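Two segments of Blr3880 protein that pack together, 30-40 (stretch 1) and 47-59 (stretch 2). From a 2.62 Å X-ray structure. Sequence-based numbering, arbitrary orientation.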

ATOM      1  N   ALA A  30      -8.977 -18.299  17.073  1.00 37.24           N
ATOM      2  CA  ALA A  30      -9.967 -17.229  17.093  1.00 36.88           C
ATOM      3  C   ALA A  30     -11.191 -17.558  17.951  1.00 37.06           C
ATOM      4  O   ALA A  30     -11.433 -18.712  18.310  1.00 37.43           O
ATOM      5  N   ARG A  31     -11.952 -16.518  18.274  1.00 36.34           N
ATOM      6  CA  ARG A  31     -13.164 -16.634  19.078  1.00 36.80           C
ATOM      7  C   ARG A  31     -14.206 -15.759  18.396  1.00 36.28           C
ATOM      8  O   ARG A  31     -14.033 -14.550  18.273  1.00 36.78           O
ATOM      9  N   PHE A  32     -15.289 -16.369  17.947  1.00 36.42           N
ATOM     10  CA  PHE A  32     -16.321 -15.626  17.250  1.00 37.23           C
ATOM     11  C   PHE A  32     -17.696 -15.697  17.907  1.00 39.24           C
ATOM     12  O   PHE A  32     -18.139 -16.763  18.331  1.00 39.92           O
ATOM     13  N   HIS A  33     -18.361 -14.547  17.986  1.00 39.99           N
ATOM     14  CA  HIS A  33     -19.705 -14.443  18.546  1.00 39.74           C
ATOM     15  C   HIS A  33     -20.521 -13.644  17.550  1.00 39.78           C
ATOM     16  O   HIS A  33     -20.322 -12.440  17.429  1.00 40.72           O
ATOM     17  N   GLN A  34     -21.421 -14.299  16.820  1.00 41.29           N
ATOM     18  CA  GLN A  34     -22.242 -13.580  15.851  1.00 41.81           C
ATOM     19  C   GLN A  34     -23.091 -12.533  16.563  1.00 42.41           C
ATOM     20  O   GLN A  34     -23.320 -11.445  16.030  1.00 41.99           O
ATOM     21  N   ASP A  35     -23.554 -12.875  17.765  1.00 42.39           N
ATOM     22  CA  ASP A  35     -24.369 -11.972  18.579  1.00 42.27           C
ATOM     23  C   ASP A  35     -23.946 -12.101  20.042  1.00 41.66           C
ATOM     24  O   ASP A  35     -24.519 -12.889  20.797  1.00 41.65           O
ATOM     25  N   GLY A  36     -22.944 -11.327  20.441  1.00 39.69           N
ATOM     26  CA  GLY A  36     -22.467 -11.416  21.806  1.00 39.24           C
ATOM     27  C   GLY A  36     -22.656 -10.146  22.600  1.00 40.49           C
ATOM     28  O   GLY A  36     -23.038  -9.105  22.061  1.00 40.24           O
ATOM     29  N   LEU A  37     -22.374 -10.233  23.895  1.00 40.21           N
ATOM     30  CA  LEU A  37     -22.518  -9.095  24.784  1.00 40.77           C
ATOM     31  C   LEU A  37     -21.311  -8.971  25.698  1.00 41.91           C
ATOM     32  O   LEU A  37     -20.866  -9.939  26.312  1.00 41.35           O
HETATM   33  N   MSE A  38     -20.777  -7.762  25.779  1.00 44.49           N
HETATM   34  CA  MSE A  38     -19.628  -7.495  26.622  1.00 45.42           C
HETATM   35  C   MSE A  38     -20.076  -6.500  27.687  1.00 45.28           C
HETATM   36  O   MSE A  38     -20.582  -5.424  27.371  1.00 44.80           O
ATOM     37  N   VAL A  39     -19.904  -6.878  28.949  1.00 43.61           N
ATOM     38  CA  VAL A  39     -20.296  -6.040  30.070  1.00 41.40           C
ATOM     39  C   VAL A  39     -19.064  -5.360  30.651  1.00 42.20           C
ATOM     40  O   VAL A  39     -18.222  -6.011  31.276  1.00 42.83           O
ATOM     41  N   VAL A  40     -18.961  -4.051  30.445  1.00 42.06           N
ATOM     42  CA  VAL A  40     -17.816  -3.286  30.933  1.00 40.83           C
ATOM     43  C   VAL A  40     -18.218  -2.377  32.094  1.00 42.22           C
ATOM     44  O   VAL A  40     -19.173  -1.610  31.980  1.00 42.83           O
ATOM     45  N   ALA A  47     -17.666  -9.307  31.846  1.00 39.91           N
ATOM     46  CA  ALA A  47     -18.260 -10.522  31.335  1.00 39.40           C
ATOM     47  C   ALA A  47     -18.357 -10.450  29.819  1.00 40.31           C
ATOM     48  O   ALA A  47     -18.773  -9.437  29.253  1.00 41.03           O
ATOM     49  N   PHE A  48     -17.965 -11.533  29.163  1.00 40.29           N
ATOM     50  CA  PHE A  48     -18.013 -11.598  27.710  1.00 39.93           C
ATOM     51  C   PHE A  48     -18.546 -12.973  27.323  1.00 39.95           C
ATOM     52  O   PHE A  48     -18.241 -13.970  27.981  1.00 39.64           O
ATOM     53  N   GLY A  49     -19.343 -13.027  26.263  1.00 39.45           N
ATOM     54  CA  GLY A  49     -19.900 -14.294  25.831  1.00 39.84           C
ATOM     55  C   GLY A  49     -21.116 -14.055  24.961  1.00 41.45           C
ATOM     56  O   GLY A  49     -21.440 -12.902  24.666  1.00 41.24           O
ATOM     57  N   PRO A  50     -21.814 -15.115  24.528  1.00 41.37           N
ATOM     58  CA  PRO A  50     -23.001 -14.948  23.683  1.00 42.71           C
ATOM     59  C   PRO A  50     -24.051 -14.068  24.357  1.00 43.70           C
ATOM     60  O   PRO A  50     -24.136 -14.020  25.589  1.00 43.98           O
ATOM     61  N   TYR A  51     -24.846 -13.375  23.543  1.00 43.77           N
ATOM     62  CA  TYR A  51     -25.869 -12.459  24.045  1.00 44.22           C
ATOM     63  C   TYR A  51     -26.807 -12.977  25.150  1.00 45.01           C
ATOM     64  O   TYR A  51     -26.744 -12.515  26.296  1.00 44.61           O
ATOM     65  N   GLU A  52     -27.690 -13.912  24.809  1.00 46.02           N
ATOM     66  CA  GLU A  52     -28.620 -14.465  25.789  1.00 46.28           C
ATOM     67  C   GLU A  52     -27.968 -14.760  27.140  1.00 45.63           C
ATOM     68  O   GLU A  52     -28.295 -14.132  28.146  1.00 45.29           O
ATOM     69  N   LYS A  53     -27.039 -15.707  27.164  1.00 44.54           N
ATOM     70  CA  LYS A  53     -26.379 -16.080  28.412  1.00 45.84           C
ATOM     71  C   LYS A  53     -25.855 -14.898  29.228  1.00 46.27           C
ATOM     72  O   LYS A  53     -25.950 -14.887  30.463  1.00 46.51           O
ATOM     73  N   ILE A  54     -25.305 -13.900  28.546  1.00 44.50           N
ATOM     74  CA  ILE A  54     -24.767 -12.747  29.251  1.00 44.16           C
ATOM     75  C   ILE A  54     -25.860 -11.763  29.654  1.00 44.31           C
ATOM     76  O   ILE A  54     -25.861 -11.254  30.782  1.00 44.18           O
ATOM     77  N   ALA A  55     -26.791 -11.504  28.738  1.00 43.74           N
ATOM     78  CA  ALA A  55     -27.888 -10.580  29.016  1.00 44.35           C
ATOM     79  C   ALA A  55     -28.645 -11.056  30.251  1.00 44.78           C
ATOM     80  O   ALA A  55     -29.027 -10.254  31.110  1.00 44.97           O
ATOM     81  N   ALA A  56     -28.842 -12.373  30.331  1.00 45.48           N
ATOM     82  CA  ALA A  56     -29.543 -13.016  31.442  1.00 44.79           C
ATOM     83  C   ALA A  56     -28.794 -12.886  32.768  1.00 45.42           C
ATOM     84  O   ALA A  56     -29.402 -12.628  33.805  1.00 46.35           O
ATOM     85  N   ALA A  57     -27.481 -13.071  32.751  1.00 44.97           N
ATOM     86  CA  ALA A  57     -26.714 -12.966  33.985  1.00 45.48           C
ATOM     87  C   ALA A  57     -26.576 -11.515  34.443  1.00 46.54           C
ATOM     88  O   ALA A  57     -26.124 -11.250  35.561  1.00 46.39           O
ATOM     89  N   HIS A  58     -26.967 -10.581  33.577  1.00 46.77           N
ATOM     90  CA  HIS A  58     -26.867  -9.153  33.886  1.00 46.88           C
ATOM     91  C   HIS A  58     -28.174  -8.441  33.577  1.00 48.91           C
ATOM     92  O   HIS A  58     -28.238  -7.581  32.687  1.00 49.06           O
ATOM     93  N   PRO A  59     -29.228  -8.771  34.343  1.00 50.30           N
ATOM     94  CA  PRO A  59     -30.592  -8.243  34.251  1.00 50.64           C
ATOM     95  C   PRO A  59     -30.796  -6.810  33.739  1.00 51.23           C
ATOM     96  O   PRO A  59     -31.397  -6.612  32.671  1.00 50.91           O
TER

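The second strand of stretch 1, 36-40, runs antiparallel beside the start of stretch 2, which then turns into a helix; the earlier strand, 30-33, contributes side chains. Together the two stretches bury 723 Å² of surface.

Ala30 makes no contact, and packing begins with Arg31. Its CA-to-CB bond points toward stretch 2, and with chi1 and chi2 both t the long aliphatic stem reaches Phe48: CD of Arg31 lies 3.7 Å from CE2 of Phe48, at the edge of the ring. Arginine serves here through its methylenes, which lie against the aromatic ring; its charge has no partner in stretch 2. Phe32, its neighbour on the strand, points away, in the usual alternation of a β-strand, and His33 points toward stretch 2 again. In its m rotamer (chi1 -77°), His33 directs a ring edge at the face of Phe48, an offset edge-to-face pair with planes at 84° and centroids 5.2 Å apart. One face of the same imidazole covers the Gly49-Pro50 backbone, with CE1 of His33 3.5 Å from CD of Pro50. A flat ring fits well against this segment, where Gly49 adopts a backbone conformation that by itself calls for glycine.

The chain turns a corner at Gln34 and Asp35. Gln34 is exposed and touches nothing in stretch 2. The Asp35 CA-to-CB bond runs sideways, yet its t side chain brings OD2 to 3.1 Å from CB of Tyr51; the carboxylate finds its hydrogen-bond partners elsewhere in the structure. The link to stretch 2 is instead made by the backbone, Tyr51 N donating to Asp35 O at 2.8 Å, close to the start of the helix. Gly36 follows, with its CA 3.4 Å from O of Gly49. A β-carbon here would sit tightly against that same carbonyl, so glycine suits the close approach.

Leu37 has the largest covered area of any residue in the contact. Its N donates to Gly49 O at 2.9 Å, while its side chain (chi1 t, chi2 p) meets the helix: CB lies 4.1 Å from CD1 of Tyr51, and CD2 lies 3.6 Å from CG2 of Ile54 and 4.0 Å from CB of Ala55. A branched leucine can fill such a pocket, and the Ala55 backbone also comes near, its N 3.5 Å from Leu37 CD2.

Selenomethionine Met38 lies on the other face of the sheet, with Phe48. Its CB is 3.8 Å from CD1 of Phe48, at the ring edge, but the extended side chain (chi1 and chi2 t) then leads away, leaving SE oblique to the ring, 5.4 Å from its centroid.

Val39 returns to the Leu37 face. Its N donates to Ala47 O at 2.8 Å, and its CB lies 4.1 Å from CB of Ala47. In the t rotamer, CG2 reaches CG2 of Ile54 at 3.8 Å and sits over one face of the His58 imidazole, a CH-π contact. The compact β-branched side chain thus joins strand and helix. Val40 points away, ending the contact.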

ATOM      1  CB  ALA A  30     -10.407 -16.910  15.668  1.00 36.17           C
ATOM      2  CB  ARG A  31     -12.910 -16.133  20.500  1.00 34.81           C
ATOM      3  CG  ARG A  31     -14.110 -16.200  21.407  1.00 34.55           C
ATOM      4  CD  ARG A  31     -13.947 -15.228  22.562  1.00 35.82           C
ATOM      5  NE  ARG A  31     -13.163 -15.748  23.679  1.00 35.96           N
ATOM      6  CZ  ARG A  31     -12.473 -14.982  24.520  1.00 36.96           C
ATOM      7  NH1 ARG A  31     -12.458 -13.667  24.362  1.00 36.87           N
ATOM      8  NH2 ARG A  31     -11.814 -15.520  25.532  1.00 38.44           N
ATOM      9  CB  PHE A  32     -16.420 -16.143  15.822  1.00 36.78           C
ATOM     10  CG  PHE A  32     -17.542 -15.550  15.039  1.00 36.53           C
ATOM     11  CD1 PHE A  32     -17.480 -14.234  14.604  1.00 37.21           C
ATOM     12  CD2 PHE A  32     -18.645 -16.319  14.701  1.00 36.40           C
ATOM     13  CE1 PHE A  32     -18.509 -13.685  13.831  1.00 38.38           C
ATOM     14  CE2 PHE A  32     -19.682 -15.790  13.930  1.00 38.06           C
ATOM     15  CZ  PHE A  32     -19.612 -14.468  13.492  1.00 38.83           C
ATOM     16  CB  HIS A  33     -19.688 -13.697  19.881  1.00 39.68           C
ATOM     17  CG  HIS A  33     -19.205 -14.523  21.030  1.00 40.79           C
ATOM     18  ND1 HIS A  33     -19.826 -15.690  21.417  1.00 41.13           N
ATOM     19  CD2 HIS A  33     -18.156 -14.357  21.872  1.00 41.20           C
ATOM     20  CE1 HIS A  33     -19.181 -16.208  22.447  1.00 41.45           C
ATOM     21  NE2 HIS A  33     -18.164 -15.419  22.742  1.00 40.91           N
ATOM     22  CB  GLN A  34     -23.162 -14.524  15.090  1.00 42.26           C
ATOM     23  CG  GLN A  34     -23.998 -13.788  14.064  1.00 46.83           C
ATOM     24  CD  GLN A  34     -24.935 -14.701  13.292  1.00 49.51           C
ATOM     25  OE1 GLN A  34     -24.522 -15.735  12.746  1.00 50.82           O
ATOM     26  NE2 GLN A  34     -26.207 -14.318  13.232  1.00 51.77           N
ATOM     27  CB  ASP A  35     -25.855 -12.316  18.425  1.00 43.42           C
ATOM     28  CG  ASP A  35     -26.748 -11.458  19.314  1.00 46.16           C
ATOM     29  OD1 ASP A  35     -26.512 -10.233  19.402  1.00 47.24           O
ATOM     30  OD2 ASP A  35     -27.697 -12.002  19.922  1.00 47.93           O
ATOM     31  CB  LEU A  37     -23.789  -9.244  25.624  1.00 41.91           C
ATOM     32  CG  LEU A  37     -24.053  -8.193  26.708  1.00 42.66           C
ATOM     33  CD1 LEU A  37     -24.249  -6.828  26.071  1.00 42.55           C
ATOM     34  CD2 LEU A  37     -25.285  -8.585  27.509  1.00 43.31           C
HETATM   35  CB  MSE A  38     -18.494  -6.911  25.776  1.00 49.98           C
HETATM   36  CG  MSE A  38     -17.212  -6.625  26.533  1.00 57.19           C
HETATM   37 SE   MSE A  38     -15.790  -6.001  25.296  1.00 68.07          SE
HETATM   38  CE  MSE A  38     -16.013  -4.047  25.466  1.00 67.15           C
ATOM     39  CB  VAL A  39     -20.987  -6.888  31.167  1.00 40.03           C
ATOM     40  CG1 VAL A  39     -21.290  -6.038  32.373  1.00 37.87           C
ATOM     41  CG2 VAL A  39     -22.264  -7.502  30.617  1.00 37.52           C
ATOM     42  CB  VAL A  40     -17.232  -2.399  29.812  1.00 38.65           C
ATOM     43  CG1 VAL A  40     -15.847  -1.925  30.191  1.00 36.83           C
ATOM     44  CG2 VAL A  40     -17.211  -3.155  28.517  1.00 36.97           C
ATOM     45  CB  ALA A  47     -19.640 -10.721  31.941  1.00 39.75           C
ATOM     46  CB  PHE A  48     -16.608 -11.373  27.132  1.00 40.00           C
ATOM     47  CG  PHE A  48     -16.568 -11.321  25.629  1.00 40.24           C
ATOM     48  CD1 PHE A  48     -17.323 -10.382  24.926  1.00 40.18           C
ATOM     49  CD2 PHE A  48     -15.786 -12.219  24.912  1.00 39.25           C
ATOM     50  CE1 PHE A  48     -17.298 -10.346  23.518  1.00 40.59           C
ATOM     51  CE2 PHE A  48     -15.758 -12.188  23.509  1.00 39.57           C
ATOM     52  CZ  PHE A  48     -16.515 -11.252  22.816  1.00 39.32           C
ATOM     53  CB  PRO A  50     -23.473 -16.389  23.457  1.00 42.35           C
ATOM     54  CG  PRO A  50     -23.027 -17.082  24.715  1.00 42.63           C
ATOM     55  CD  PRO A  50     -21.635 -16.521  24.917  1.00 41.70           C
ATOM     56  CB  TYR A  51     -26.705 -11.926  22.879  1.00 44.35           C
ATOM     57  CG  TYR A  51     -27.803 -11.010  23.344  1.00 45.48           C
ATOM     58  CD1 TYR A  51     -27.514  -9.848  24.048  1.00 44.71           C
ATOM     59  CD2 TYR A  51     -29.134 -11.330  23.131  1.00 45.64           C
ATOM     60  CE1 TYR A  51     -28.525  -9.028  24.537  1.00 45.69           C
ATOM     61  CE2 TYR A  51     -30.159 -10.517  23.615  1.00 46.01           C
ATOM     62  CZ  TYR A  51     -29.850  -9.367  24.321  1.00 46.20           C
ATOM     63  OH  TYR A  51     -30.872  -8.569  24.822  1.00 46.26           O
ATOM     64  CB  GLU A  52     -29.256 -15.749  25.256  1.00 48.47           C
ATOM     65  CG  GLU A  52     -30.251 -15.537  24.129  1.00 54.37           C
ATOM     66  CD  GLU A  52     -31.255 -14.432  24.445  1.00 57.74           C
ATOM     67  OE1 GLU A  52     -31.489 -14.156  25.659  1.00 59.88           O
ATOM     68  OE2 GLU A  52     -31.821 -13.845  23.477  1.00 59.99           O
ATOM     69  CB  LYS A  53     -25.227 -17.055  28.136  1.00 47.16           C
ATOM     70  CG  LYS A  53     -24.417 -17.427  29.372  1.00 48.70           C
ATOM     71  CD  LYS A  53     -23.284 -18.392  29.004  1.00 52.05           C
ATOM     72  CE  LYS A  53     -22.486 -18.847  30.240  1.00 54.51           C
ATOM     73  NZ  LYS A  53     -21.879 -17.707  31.024  1.00 56.52           N
ATOM     74  CB  ILE A  54     -23.709 -12.026  28.396  1.00 43.24           C
ATOM     75  CG1 ILE A  54     -22.631 -13.028  27.995  1.00 41.98           C
ATOM     76  CG2 ILE A  54     -23.071 -10.891  29.188  1.00 39.79           C
ATOM     77  CD1 ILE A  54     -21.925 -13.631  29.187  1.00 42.57           C
ATOM     78  CB  ALA A  55     -28.831 -10.497  27.811  1.00 42.64           C
ATOM     79  CB  ALA A  56     -29.770 -14.487  31.126  1.00 44.59           C
ATOM     80  CB  ALA A  57     -25.341 -13.577  33.794  1.00 44.77           C
ATOM     81  CB  HIS A  58     -25.728  -8.542  33.076  1.00 45.08           C
ATOM     82  CG  HIS A  58     -24.398  -9.142  33.394  1.00 43.18           C
ATOM     83  ND1 HIS A  58     -23.605  -8.683  34.427  1.00 41.67           N
ATOM     84  CD2 HIS A  58     -23.757 -10.216  32.874  1.00 41.46           C
ATOM     85  CE1 HIS A  58     -22.535  -9.449  34.529  1.00 40.72           C
ATOM     86  NE2 HIS A  58     -22.602 -10.387  33.598  1.00 41.13           N
ATOM     87  CB  PRO A  59     -31.152  -8.452  35.670  1.00 50.03           C
ATOM     88  CG  PRO A  59     -29.917  -8.625  36.534  1.00 50.10           C
ATOM     89  CD  PRO A  59     -29.039  -9.449  35.637  1.00 49.88           C
TER